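Local coordinates for protein 3-methyladenine DNA glycosylase (Helicobacter pylori, PDB 1PU6) that excises alkylated bases such as 3-methyladenine from DNA as a helix-hairpin-helix glycosylase of base excision repair, at residues N63-E66 / I67-K70. Sequence-based numbering, arbitrary orientation.
Sequences NDDE and INLK
D64 caps the N-terminus of helix 65-74, its OD2 accepting from I67 N at 3.1 Å. Chi1 of 175° sets the carboxylate of D64 on the side of its carbonyl carbon, away from its own N and beside the amides of the first turn, and I67 N meets OD2 from above the carboxylate plane, 59° out of it. D64 OD2 also takes a weak bond from E66 N, at 2.9 Å and badly bent, so one carboxylate oxygen serves two amides of the first turn. D64 OD1 lies 3.8 Å from I67 CD1, where the two side chains run crosswise. Helical bonding starts at once: N68 N reaches D64 O at 2.9 Å, L69 N follows to D65 O at 3.0 Å, and K70 N makes a weak bond to E66 O. That last carbonyl also accepts from a water, which donates to E66 OE2 as well and accepts from K70 NZ at 2.9 Å, linking E66 OE2 and K70 NZ, which stand 5.2 Å apart. The side chains of D65 and E66 also accept from neighbouring helices: D65 OD1 takes the amide of F31 at the start of helix 31-39, while at helix 111-117 E66 OE2 takes F111 N in addition to the water and E66 OE1 takes E112 N. L69 packs on F31, F111 and helix 90-108, seating this first turn of helix 65-74 among three helices of the HhH-GPD fold.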
# COMPACT_ATOMS: atom_id res chain seq x y z
N ASN A 63 15.21 -9.86 9.89
CA ASN A 63 15.73 -9.59 8.53
C ASN A 63 15.46 -10.58 7.40
O ASN A 63 15.83 -10.32 6.22
CB ASN A 63 17.23 -9.35 8.61
CG ASN A 63 17.55 -8.18 9.48
OD1 ASN A 63 16.88 -7.13 9.40
ND2 ASN A 63 18.56 -8.33 10.33
N ASP A 64 14.83 -11.71 7.71
CA ASP A 64 14.64 -12.72 6.67
C ASP A 64 13.15 -12.81 6.44
O ASP A 64 12.44 -13.20 7.36
CB ASP A 64 15.15 -14.05 7.21
CG ASP A 64 14.90 -15.22 6.25
OD1 ASP A 64 15.79 -16.11 6.20
OD2 ASP A 64 13.84 -15.34 5.56
N ASP A 65 12.67 -12.46 5.24
CA ASP A 65 11.21 -12.36 5.06
C ASP A 65 10.49 -13.70 5.03
O ASP A 65 9.28 -13.76 5.32
CB ASP A 65 10.88 -11.57 3.79
CG ASP A 65 10.85 -10.07 4.05
OD1 ASP A 65 10.71 -9.30 3.07
OD2 ASP A 65 10.95 -9.59 5.23
N GLU A 66 11.19 -14.78 4.65
CA GLU A 66 10.54 -16.09 4.71
C GLU A 66 10.29 -16.49 6.17
O GLU A 66 9.21 -17.04 6.49
CB GLU A 66 11.32 -17.20 3.94
CG GLU A 66 11.45 -16.87 2.44
CD GLU A 66 10.12 -16.74 1.62
OE1 GLU A 66 10.20 -16.25 0.44
OE2 GLU A 66 9.02 -17.12 2.14
N ILE A 67 11.24 -16.17 7.06
CA ILE A 67 11.01 -16.38 8.49
C ILE A 67 9.95 -15.43 9.05
O ILE A 67 9.11 -15.86 9.88
CB ILE A 67 12.34 -16.29 9.28
CG1 ILE A 67 13.23 -17.48 8.92
CG2 ILE A 67 12.10 -16.34 10.81
CD1 ILE A 67 14.61 -17.39 9.53
N ASN A 68 9.97 -14.16 8.63
CA ASN A 68 8.94 -13.21 9.09
C ASN A 68 7.52 -13.69 8.77
O ASN A 68 6.61 -13.52 9.60
CB ASN A 68 9.16 -11.83 8.42
CG ASN A 68 10.40 -11.08 8.95
OD1 ASN A 68 10.95 -10.17 8.24
ND2 ASN A 68 10.82 -11.39 10.14
N LEU A 69 7.32 -14.26 7.57
CA LEU A 69 6.00 -14.74 7.16
C LEU A 69 5.56 -15.88 8.10
O LEU A 69 4.40 -15.93 8.58
CB LEU A 69 6.06 -15.20 5.68
CG LEU A 69 4.83 -15.95 5.13
CD1 LEU A 69 3.55 -15.08 5.21
CD2 LEU A 69 5.10 -16.40 3.66
N LYS A 70 6.46 -16.81 8.36
CA LYS A 70 6.12 -17.92 9.25
C LYS A 70 5.88 -17.43 10.69
O LYS A 70 5.01 -17.97 11.38
CB LYS A 70 7.21 -19.01 9.19
CG LYS A 70 7.24 -19.72 7.84
CD LYS A 70 8.16 -20.94 7.89
CE LYS A 70 8.11 -21.73 6.59
NZ LYS A 70 8.80 -21.05 5.47
O HOH W 1 8.12 -18.44 4.30